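HTH-type transcriptional regulator cbl (Escherichia coli K12, PDB 2FYI) may act as an accessory regulator of the cys regulon, as a LysR-family transcription factor represented here by its cofactor-binding domain. Local coordinates at residues Trp87-Val93 and Ile161-Gln167; Trp113-Arg119 and Asp140-Gln146; Lys152-Ala156 and Glu174-Arg179. All coordinates share one frame; numbering follows the deposited sequence.

Interaction 1: residues Trp87-Val93 and Ile161-Gln167; sequences WHHSLLV and IGLVAEQ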
loop_
_atom_site.group_PDB
_atom_site.type_symbol
_atom_site.label_atom_id
_atom_site.label_comp_id
_atom_site.label_asym_id
_atom_site.label_seq_id
_atom_site.Cartn_x
_atom_site.Cartn_y
_atom_site.Cartn_z
ATOM N N TRP A 87 -8.252 -18.272 1.665
ATOM C CA TRP A 87 -7.688 -17.866 0.387
ATOM C C TRP A 87 -6.282 -18.359 0.176
ATOM O O TRP A 87 -5.576 -18.679 1.141
ATOM C CB TRP A 87 -7.687 -16.370 0.281
ATOM C CG TRP A 87 -6.845 -15.699 1.276
ATOM C CD1 TRP A 87 -7.219 -15.287 2.510
ATOM C CD2 TRP A 87 -5.468 -15.312 1.118
ATOM N NE1 TRP A 87 -6.170 -14.654 3.140
ATOM C CE2 TRP A 87 -5.083 -14.654 2.304
ATOM C CE3 TRP A 87 -4.525 -15.454 0.086
ATOM C CZ2 TRP A 87 -3.789 -14.137 2.488
ATOM C CZ3 TRP A 87 -3.245 -14.938 0.271
ATOM C CH2 TRP A 87 -2.888 -14.294 1.466
ATOM N N HIS A 88 -5.885 -18.408 -1.095
ATOM C CA HIS A 88 -4.590 -18.940 -1.498
ATOM C C HIS A 88 -3.822 -17.954 -2.333
ATOM O O HIS A 88 -4.398 -17.081 -2.991
ATOM C CB HIS A 88 -4.787 -20.147 -2.385
ATOM C CG HIS A 88 -5.177 -21.384 -1.654
ATOM N ND1 HIS A 88 -4.252 -22.309 -1.222
ATOM C CD2 HIS A 88 -6.388 -21.869 -1.301
ATOM C CE1 HIS A 88 -4.873 -23.308 -0.622
ATOM N NE2 HIS A 88 -6.168 -23.065 -0.659
ATOM N N HIS A 89 -2.509 -18.123 -2.365
ATOM C CA HIS A 89 -1.702 -17.334 -3.285
ATOM C C HIS A 89 -1.784 -17.897 -4.683
ATOM O O HIS A 89 -1.907 -19.113 -4.888
ATOM C CB HIS A 89 -0.252 -17.340 -2.869
ATOM C CG HIS A 89 0.006 -16.632 -1.586
ATOM N ND1 HIS A 89 0.288 -17.300 -0.415
ATOM C CD2 HIS A 89 0.017 -15.315 -1.287
ATOM C CE1 HIS A 89 0.464 -16.422 0.553
ATOM N NE2 HIS A 89 0.312 -15.209 0.049
ATOM N N SER A 90 -1.694 -17.026 -5.665
ATOM C CA SER A 90 -1.474 -17.546 -6.983
ATOM C C SER A 90 -0.276 -16.872 -7.673
ATOM O O SER A 90 0.350 -15.963 -7.127
ATOM C CB SER A 90 -2.765 -17.592 -7.801
ATOM O OG SER A 90 -3.200 -16.310 -8.184
ATOM N N LEU A 91 0.096 -17.375 -8.843
ATOM C CA LEU A 91 1.353 -16.957 -9.454
ATOM C C LEU A 91 1.017 -16.020 -10.586
ATOM O O LEU A 91 0.232 -16.364 -11.465
ATOM C CB LEU A 91 2.140 -18.181 -9.941
ATOM C CG LEU A 91 3.555 -17.931 -10.471
ATOM C CD1 LEU A 91 4.395 -17.276 -9.425
ATOM C CD2 LEU A 91 4.217 -19.200 -10.893
ATOM N N LEU A 92 1.579 -14.819 -10.548
ATOM C CA LEU A 92 1.298 -13.808 -11.588
ATOM C C LEU A 92 2.476 -13.635 -12.558
ATOM O O LEU A 92 3.566 -13.261 -12.155
ATOM C CB LEU A 92 0.939 -12.471 -10.934
ATOM C CG LEU A 92 0.522 -11.290 -11.815
ATOM C CD1 LEU A 92 -0.759 -11.600 -12.525
ATOM C CD2 LEU A 92 0.368 -10.014 -10.990
ATOM N N VAL A 93 2.276 -13.922 -13.830
ATOM C CA VAL A 93 3.401 -13.877 -14.780
ATOM C C VAL A 93 3.027 -13.198 -16.078
ATOM O O VAL A 93 1.862 -13.141 -16.422
ATOM C CB VAL A 93 3.899 -15.276 -15.171
ATOM C CG1 VAL A 93 4.397 -15.996 -13.949
ATOM C CG2 VAL A 93 2.807 -16.070 -15.851
ATOM N N ILE A 161 8.712 -12.635 -11.319
ATOM C CA ILE A 161 7.335 -13.116 -11.248
ATOM C C ILE A 161 6.723 -12.849 -9.861
ATOM O O ILE A 161 7.444 -12.561 -8.895
ATOM C CB ILE A 161 7.262 -14.615 -11.530
ATOM C CG1 ILE A 161 8.003 -15.378 -10.434
ATOM C CG2 ILE A 161 7.827 -14.918 -12.886
ATOM C CD1 ILE A 161 8.366 -16.766 -10.778
ATOM N N GLY A 162 5.407 -12.945 -9.743
ATOM C CA GLY A 162 4.774 -12.531 -8.499
ATOM C C GLY A 162 3.987 -13.621 -7.819
ATOM O O GLY A 162 3.327 -14.438 -8.478
ATOM N N LEU A 163 4.063 -13.653 -6.495
ATOM C CA LEU A 163 3.118 -14.446 -5.714
ATOM C C LEU A 163 2.126 -13.485 -5.091
ATOM O O LEU A 163 2.514 -12.633 -4.293
ATOM C CB LEU A 163 3.847 -15.263 -4.659
ATOM C CG LEU A 163 4.490 -16.486 -5.330
ATOM C CD1 LEU A 163 5.465 -17.164 -4.437
ATOM C CD2 LEU A 163 3.443 -17.480 -5.752
ATOM N N VAL A 164 0.866 -13.562 -5.503
ATOM C CA VAL A 164 -0.162 -12.649 -5.000
ATOM C C VAL A 164 -1.379 -13.397 -4.497
ATOM O O VAL A 164 -1.721 -14.446 -5.015
ATOM C CB VAL A 164 -0.645 -11.674 -6.075
ATOM C CG1 VAL A 164 0.455 -10.799 -6.492
ATOM C CG2 VAL A 164 -1.157 -12.424 -7.276
ATOM N N ALA A 165 -2.020 -12.843 -3.476
ATOM C CA ALA A 165 -3.346 -13.271 -3.036
ATOM C C ALA A 165 -4.272 -13.482 -4.242
ATOM O O ALA A 165 -4.360 -12.617 -5.088
ATOM C CB ALA A 165 -3.912 -12.203 -2.126
ATOM N N GLU A 166 -4.981 -14.604 -4.321
ATOM C CA GLU A 166 -5.787 -14.862 -5.521
ATOM C C GLU A 166 -6.887 -13.809 -5.773
ATOM O O GLU A 166 -7.259 -13.532 -6.914
ATOM C CB GLU A 166 -6.388 -16.266 -5.482
ATOM C CG GLU A 166 -7.296 -16.495 -4.260
ATOM C CD GLU A 166 -8.002 -17.870 -4.216
ATOM O OE1 GLU A 166 -8.328 -18.331 -3.100
ATOM O OE2 GLU A 166 -8.236 -18.479 -5.281
ATOM N N GLN A 167 -7.395 -13.214 -4.705
ATOM C CA GLN A 167 -8.513 -12.262 -4.760
ATOM C C GLN A 167 -8.183 -10.896 -5.374
ATOM O O GLN A 167 -9.077 -10.100 -5.629
ATOM C CB GLN A 167 -8.901 -12.085 -3.334
ATOM C CG GLN A 167 -8.133 -13.171 -2.675
ATOM C CD GLN A 167 -7.618 -12.815 -1.341
ATOM O OE1 GLN A 167 -7.963 -11.796 -0.761
ATOM N NE2 GLN A 167 -6.818 -13.680 -0.805
#
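Gly162 O is gripped twice from the neighbouring strand: Leu92 N donates to it at 2.7 Å, nearly straight (172°), while Leu91 CA brings a C-H to within 3.3 Å of the same oxygen. Val164 O repeats the pattern with Ser90 N and the CA of His89. With the return bonds from Gly162 N and Val164 N, Ser90 and Leu92 make the hydrogen-bonded pairs of an antiparallel sheet. On the face of Leu91 and Leu163 the branched ends meet, Leu91 CD1 lying 3.8 Å from Leu163 CD2. Leu91 reaches across because its CG stands opposite the backbone N (chi1 -173°). On the other face lie Ser90, Leu92 and Val164, which also touch Leu177 and Arg179 of the neighbouring strand 177-180. At the far end Val93 CG1 and Ile161 CG2 run side by side, 3.7 Å apart.

Past Ala165, Glu166 continues the pairing with its backbone and adds its side chain: Glu166 N donates to His88 O at 2.9 Å, and Glu166 OE1 receives His88 N at 3.2 Å from above the carboxylate plane. OE2 of the same group forms a salt bridge with Arg183. Nearby, Trp87 CZ3 touches Ala165 CB at 3.7 Å, the small methyl suiting the bulky indole; Trp87 NE1 is hydrogen-bonded to Ser70 OG. Buried backbone polarity is thus paid for across the strands, and a carboxylate shared between an amide and an arginine closes their end.

Interaction 2: residues Trp113-Arg119 and Asp140-Gln146; sequences WPLITYR and DIVLSAQ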
loop_
_atom_site.group_PDB
_atom_site.type_symbol
_atom_site.label_atom_id
_atom_site.label_comp_id
_atom_site.label_asym_id
_atom_site.label_seq_id
_atom_site.Cartn_x
_atom_site.Cartn_y
_atom_site.Cartn_z
ATOM N N TRP A 113 13.235 -18.499 -10.244
ATOM C CA TRP A 113 13.040 -17.151 -10.804
ATOM C C TRP A 113 13.037 -16.072 -9.745
ATOM O O TRP A 113 12.784 -16.356 -8.563
ATOM C CB TRP A 113 11.736 -17.092 -11.554
ATOM C CG TRP A 113 11.635 -18.176 -12.517
ATOM C CD1 TRP A 113 11.323 -19.515 -12.270
ATOM C CD2 TRP A 113 11.859 -18.066 -13.894
ATOM N NE1 TRP A 113 11.354 -20.224 -13.449
ATOM C CE2 TRP A 113 11.687 -19.358 -14.457
ATOM C CE3 TRP A 113 12.196 -17.002 -14.716
ATOM C CZ2 TRP A 113 11.827 -19.596 -15.788
ATOM C CZ3 TRP A 113 12.363 -17.236 -16.023
ATOM C CH2 TRP A 113 12.165 -18.527 -16.566
ATOM N N PRO A 114 13.336 -14.824 -10.144
ATOM C CA PRO A 114 13.207 -13.680 -9.222
ATOM C C PRO A 114 11.772 -13.528 -8.679
ATOM O O PRO A 114 10.865 -13.421 -9.464
ATOM C CB PRO A 114 13.588 -12.479 -10.122
ATOM C CG PRO A 114 14.448 -13.067 -11.174
ATOM C CD PRO A 114 13.856 -14.413 -11.461
ATOM N N LEU A 115 11.553 -13.533 -7.372
ATOM C CA LEU A 115 10.183 -13.361 -6.872
ATOM C C LEU A 115 9.866 -11.957 -6.447
ATOM O O LEU A 115 10.723 -11.239 -5.890
ATOM C CB LEU A 115 9.910 -14.204 -5.670
ATOM C CG LEU A 115 9.862 -15.657 -6.051
ATOM C CD1 LEU A 115 9.309 -16.469 -4.860
ATOM C CD2 LEU A 115 9.015 -15.821 -7.322
ATOM N N ILE A 116 8.615 -11.576 -6.685
ATOM C CA ILE A 116 8.108 -10.319 -6.218
ATOM C C ILE A 116 6.929 -10.680 -5.368
ATOM O O ILE A 116 5.921 -11.166 -5.857
ATOM C CB ILE A 116 7.653 -9.443 -7.361
ATOM C CG1 ILE A 116 8.750 -9.321 -8.393
ATOM C CG2 ILE A 116 7.250 -8.060 -6.863
ATOM C CD1 ILE A 116 8.229 -8.708 -9.625
ATOM N N THR A 117 7.058 -10.469 -4.073
ATOM C CA THR A 117 6.015 -10.914 -3.174
ATOM C C THR A 117 5.954 -10.091 -1.903
ATOM O O THR A 117 6.722 -9.138 -1.746
ATOM C CB THR A 117 6.138 -12.394 -2.861
ATOM O OG1 THR A 117 4.866 -12.858 -2.427
ATOM C CG2 THR A 117 7.142 -12.638 -1.787
ATOM N N TYR A 118 5.026 -10.448 -1.020
ATOM C CA TYR A 118 4.808 -9.683 0.205
ATOM C C TYR A 118 5.988 -9.784 1.145
ATOM O O TYR A 118 6.678 -10.779 1.177
ATOM C CB TYR A 118 3.542 -10.159 0.921
ATOM C CG TYR A 118 2.348 -10.147 0.015
ATOM C CD1 TYR A 118 1.792 -11.344 -0.431
ATOM C CD2 TYR A 118 1.810 -8.947 -0.434
ATOM C CE1 TYR A 118 0.713 -11.352 -1.287
ATOM C CE2 TYR A 118 0.736 -8.942 -1.283
ATOM C CZ TYR A 118 0.194 -10.157 -1.714
ATOM O OH TYR A 118 -0.889 -10.184 -2.564
ATOM N N ARG A 119 6.212 -8.748 1.924
ATOM C CA ARG A 119 7.253 -8.786 2.908
ATOM C C ARG A 119 6.854 -9.733 4.059
ATOM O O ARG A 119 5.698 -10.055 4.212
ATOM C CB ARG A 119 7.447 -7.381 3.427
ATOM C CG ARG A 119 6.909 -7.242 4.799
ATOM C CD ARG A 119 6.568 -5.838 5.155
ATOM N NE ARG A 119 7.681 -4.908 5.042
ATOM C CZ ARG A 119 7.687 -3.751 5.680
ATOM N NH1 ARG A 119 6.664 -3.462 6.472
ATOM N NH2 ARG A 119 8.689 -2.899 5.540
ATOM N N ASP A 140 14.172 -16.355 -3.918
ATOM C CA ASP A 140 14.838 -15.129 -4.284
ATOM C C ASP A 140 13.856 -13.961 -4.273
ATOM O O ASP A 140 13.136 -13.725 -5.240
ATOM C CB ASP A 140 15.415 -15.217 -5.688
ATOM C CG ASP A 140 16.111 -13.919 -6.087
ATOM O OD1 ASP A 140 15.991 -12.935 -5.292
ATOM O OD2 ASP A 140 16.781 -13.871 -7.156
ATOM N N ILE A 141 13.829 -13.212 -3.193
ATOM C CA ILE A 141 12.970 -12.058 -3.142
ATOM C C ILE A 141 13.685 -10.882 -3.791
ATOM O O ILE A 141 14.659 -10.344 -3.251
ATOM C CB ILE A 141 12.686 -11.683 -1.736
ATOM C CG1 ILE A 141 12.133 -12.896 -0.974
ATOM C CG2 ILE A 141 11.775 -10.508 -1.737
ATOM C CD1 ILE A 141 10.764 -13.295 -1.354
ATOM N N VAL A 142 13.214 -10.468 -4.957
ATOM C CA VAL A 142 13.864 -9.376 -5.629
ATOM C C VAL A 142 13.097 -8.083 -5.328
ATOM O O VAL A 142 13.616 -6.991 -5.511
ATOM C CB VAL A 142 13.942 -9.662 -7.128
ATOM C CG1 VAL A 142 12.705 -9.162 -7.804
ATOM C CG2 VAL A 142 15.118 -9.000 -7.704
ATOM N N LEU A 143 11.856 -8.214 -4.883
ATOM C CA LEU A 143 11.114 -7.077 -4.401
ATOM C C LEU A 143 10.184 -7.525 -3.310
ATOM O O LEU A 143 9.407 -8.455 -3.491
ATOM C CB LEU A 143 10.314 -6.392 -5.514
ATOM C CG LEU A 143 9.506 -5.121 -5.159
ATOM C CD1 LEU A 143 9.147 -4.356 -6.392
ATOM C CD2 LEU A 143 8.236 -5.410 -4.393
ATOM N N SER A 144 10.258 -6.865 -2.161
ATOM C CA SER A 144 9.392 -7.258 -1.068
ATOM C C SER A 144 8.389 -6.133 -0.867
ATOM O O SER A 144 8.757 -4.977 -0.686
ATOM C CB SER A 144 10.182 -7.595 0.188
ATOM O OG SER A 144 10.248 -6.482 1.032
ATOM N N ALA A 145 7.115 -6.497 -0.953
ATOM C CA ALA A 145 6.038 -5.544 -1.148
ATOM C C ALA A 145 5.142 -5.438 0.087
ATOM O O ALA A 145 4.977 -6.393 0.842
ATOM C CB ALA A 145 5.213 -5.953 -2.374
ATOM N N GLN A 146 4.568 -4.264 0.287
ATOM C CA GLN A 146 3.512 -4.100 1.254
ATOM C C GLN A 146 2.125 -4.361 0.692
ATOM O O GLN A 146 1.188 -4.449 1.463
ATOM C CB GLN A 146 3.554 -2.724 1.864
ATOM C CG GLN A 146 4.189 -2.763 3.170
ATOM C CD GLN A 146 4.954 -1.516 3.464
ATOM O OE1 GLN A 146 4.479 -0.390 3.238
ATOM N NE2 GLN A 146 6.169 -1.694 3.980
HETATM O O HOH W 1 13.073 -17.634 -5.761
HETATM O O HOH W 2 8.809 -4.659 2.750
#
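Arg119 and Gln146 lie side by side where the two strands run out, pointing the same way. The amide NE2 of Gln146 sits over one face of the Arg119 guanidinium; both are donors, so this is contact and not a bond, and the planes are 59° apart. The arginine's charge is met by Glu54 of the second subunit, in a salt bridge through NH1. Its backbone N donates to Ala145 O at 2.9 Å, and a water joins its NE, weakly, to Ser144 OG.

Leu115 governs the other end. Its N donates to the backbone O of Asp140 (2.7 Å), lying nearly in line with that carbonyl, and its O accepts Val142 N at 2.8 Å together with a weak bond from Leu143 N. This doubling marks a beta bulge in an otherwise parallel pair. Beyond it the beta-branched Ile116, well suited to a strand, sets its CG2 methyl against Leu143 CB at 3.7 Å.

The pair closes a beta-alpha-beta crossover through helix 125-134, which covers Leu115, Thr117 and Ile141. Helix 148-157 covers Ile116, Tyr118 and Leu143 on the opposite face. Strand 161-165 adjoins strand 115-118, and beyond strand 141-145 a parallel strand of the second subunit continues the sheet.

Interaction 3: residues Lys152-Ala156 and Glu174-Arg179; sequences KTYVA and EENLIR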
loop_
_atom_site.group_PDB
_atom_site.type_symbol
_atom_site.label_atom_id
_atom_site.label_comp_id
_atom_site.label_asym_id
_atom_site.label_seq_id
_atom_site.Cartn_x
_atom_site.Cartn_y
_atom_site.Cartn_z
ATOM N N LYS A 152 1.968 -6.000 -8.952
ATOM C CA LYS A 152 1.545 -5.974 -10.375
ATOM C C LYS A 152 2.473 -5.122 -11.248
ATOM O O LYS A 152 2.865 -5.535 -12.339
ATOM C CB LYS A 152 0.105 -5.508 -10.561
ATOM C CG LYS A 152 -0.905 -6.532 -10.141
ATOM C CD LYS A 152 -2.177 -5.835 -9.660
ATOM C CE LYS A 152 -3.256 -6.807 -9.158
ATOM N NZ LYS A 152 -4.415 -5.993 -8.592
ATOM N N THR A 153 2.843 -3.944 -10.754
ATOM C CA THR A 153 3.665 -3.038 -11.528
ATOM C C THR A 153 4.996 -3.683 -11.895
ATOM O O THR A 153 5.445 -3.552 -13.036
ATOM C CB THR A 153 3.858 -1.739 -10.764
ATOM O OG1 THR A 153 2.566 -1.156 -10.554
ATOM C CG2 THR A 153 4.755 -0.750 -11.485
ATOM N N TYR A 154 5.628 -4.395 -10.956
ATOM C CA TYR A 154 6.985 -4.859 -11.217
ATOM C C TYR A 154 7.007 -6.138 -12.044
ATOM O O TYR A 154 7.999 -6.415 -12.748
ATOM C CB TYR A 154 7.865 -4.855 -9.938
ATOM C CG TYR A 154 8.216 -3.445 -9.681
ATOM C CD1 TYR A 154 7.419 -2.645 -8.863
ATOM C CD2 TYR A 154 9.231 -2.852 -10.383
ATOM C CE1 TYR A 154 7.703 -1.283 -8.698
ATOM C CE2 TYR A 154 9.508 -1.497 -10.247
ATOM C CZ TYR A 154 8.752 -0.716 -9.404
ATOM O OH TYR A 154 9.043 0.644 -9.300
ATOM N N VAL A 155 5.914 -6.900 -11.993
ATOM C CA VAL A 155 5.827 -8.086 -12.831
ATOM C C VAL A 155 5.642 -7.599 -14.257
ATOM O O VAL A 155 6.285 -8.073 -15.197
ATOM C CB VAL A 155 4.648 -8.988 -12.426
ATOM C CG1 VAL A 155 4.364 -10.019 -13.506
ATOM C CG2 VAL A 155 4.883 -9.635 -11.037
ATOM N N ALA A 156 4.768 -6.618 -14.410
ATOM C CA ALA A 156 4.542 -6.008 -15.707
ATOM C C ALA A 156 5.834 -5.415 -16.241
ATOM O O ALA A 156 6.107 -5.520 -17.408
ATOM C CB ALA A 156 3.487 -4.952 -15.609
ATOM N N GLU A 174 -5.375 -7.667 -15.080
ATOM C CA GLU A 174 -4.106 -7.404 -15.781
ATOM C C GLU A 174 -4.052 -7.639 -17.298
ATOM O O GLU A 174 -4.230 -8.756 -17.780
ATOM C CB GLU A 174 -3.024 -8.226 -15.086
ATOM C CG GLU A 174 -3.074 -8.192 -13.520
ATOM C CD GLU A 174 -4.101 -9.136 -12.855
ATOM O OE1 GLU A 174 -4.442 -8.886 -11.685
ATOM O OE2 GLU A 174 -4.562 -10.120 -13.468
ATOM N N GLU A 175 -3.790 -6.565 -18.033
ATOM C CA GLU A 175 -3.701 -6.567 -19.510
ATOM C C GLU A 175 -3.040 -7.788 -20.165
ATOM O O GLU A 175 -3.680 -8.575 -20.859
ATOM C CB GLU A 175 -2.948 -5.304 -19.982
ATOM C CG GLU A 175 -2.005 -4.608 -18.901
ATOM C CD GLU A 175 -0.738 -5.428 -18.423
ATOM O OE1 GLU A 175 0.106 -5.874 -19.247
ATOM O OE2 GLU A 175 -0.573 -5.577 -17.189
ATOM N N ASN A 176 -1.733 -7.895 -19.952
ATOM C CA ASN A 176 -0.886 -8.903 -20.561
ATOM C C ASN A 176 -0.214 -9.741 -19.505
ATOM O O ASN A 176 0.903 -10.223 -19.703
ATOM C CB ASN A 176 0.220 -8.250 -21.383
ATOM C CG ASN A 176 -0.314 -7.434 -22.511
ATOM O OD1 ASN A 176 -0.360 -7.903 -23.647
ATOM N ND2 ASN A 176 -0.747 -6.211 -22.214
ATOM N N LEU A 177 -0.871 -9.873 -18.367
ATOM C CA LEU A 177 -0.404 -10.769 -17.346
ATOM C C LEU A 177 -1.414 -11.881 -17.254
ATOM O O LEU A 177 -2.555 -11.722 -17.682
ATOM C CB LEU A 177 -0.327 -10.056 -16.007
ATOM C CG LEU A 177 0.475 -8.772 -15.917
ATOM C CD1 LEU A 177 0.584 -8.410 -14.456
ATOM C CD2 LEU A 177 1.842 -8.949 -16.541
ATOM N N ILE A 178 -0.999 -13.002 -16.673
ATOM C CA ILE A 178 -1.868 -14.160 -16.482
ATOM C C ILE A 178 -1.619 -14.765 -15.095
ATOM O O ILE A 178 -0.484 -14.745 -14.598
ATOM C CB ILE A 178 -1.654 -15.196 -17.617
ATOM C CG1 ILE A 178 -2.380 -16.507 -17.324
ATOM C CG2 ILE A 178 -0.174 -15.434 -17.863
ATOM C CD1 ILE A 178 -2.546 -17.396 -18.559
ATOM N N ARG A 179 -2.676 -15.267 -14.458
ATOM C CA ARG A 179 -2.553 -15.920 -13.147
ATOM C C ARG A 179 -2.433 -17.441 -13.291
ATOM O O ARG A 179 -3.280 -18.058 -13.883
ATOM C CB ARG A 179 -3.751 -15.554 -12.270
ATOM C CG ARG A 179 -3.540 -14.287 -11.471
ATOM C CD ARG A 179 -4.808 -13.396 -11.328
ATOM N NE ARG A 179 -4.460 -12.065 -10.791
ATOM C CZ ARG A 179 -4.194 -11.813 -9.496
ATOM N NH1 ARG A 179 -4.275 -12.789 -8.584
ATOM N NH2 ARG A 179 -3.864 -10.581 -9.104
#
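Leu177 and Val155 carry the apolar part of the contact, with Ala156 beside them. One branch of the leucine, CD2, does the touching: it lies 4.1 Å from Val155 CG1 and equally far from Ala156 CA, while CD1 approaches the carbonyl oxygen of Lys152. Val155 CG1 is turned anti to its own backbone N (chi1 166°), which brings it obliquely against the leucine. A small alanine suits the next place, since it lets the leucine methyl come close to the helix backbone.

The charged part lies one helical turn back. Lys152 stretches out beyond CG and crosses Glu174 at about a right angle, so that its CE comes 3.5 Å from Glu174 OE1 and also meets the edge of the Arg179 guanidinium. Lys152 NZ stays 4.2 Å from Glu174 OE1, beyond a salt bridge, and is instead hydrogen-bonded to Ser168 O. The true ion pair is local to residues 174-179: Arg179 NH2 meets Glu174 OE1 at 3.1 Å, and NE adds weak bonds to both carboxylate oxygens. Glu174 lies in the guanidinium plane, but its OE1 is approached from above the carboxylate plane. With an alanine in place of Arg179, Glu174 would probably be left without its salt-bridge mate and freer to turn, and Ser168 OG would lose a donor. Since Glu174 is poorly ordered, this pair may well be mobile.

No hydrogen bond crosses between helix and strand. Their axes pass 10.4 Å apart at 118°, a spacing bridged by side chains, the leucine reaching the helix backbone. Such packing is typical of the alpha/beta lobes of the periplasmic-binding-protein fold, to which LysR effector domains belong; here helix 148-157 packs against the start of strand 177-180.

Overall arrangement
Interactions 1 and 2 are neighbours in one mixed sheet, because strand 161-165 lies beside strand 115-118; interaction 2 is nested along the chain within the loop that interaction 1 closes. Interaction 1 is the buried core, an antiparallel pair that the second subunit does not touch. Interaction 2 is parallel and only partly buried, and its charged ends look to the other subunit. Interaction 3 differs in kind: helix meets strand through side chains, an apolar patch beside charges that are in part poorly ordered. Its strand 177-180 lies beside strand 79-94 of interaction 1, Ile178 N being probably hydrogen-bonded to Val93 O, and it meets interaction 2 where Ile116 and Leu143 pack beneath helix 148-157.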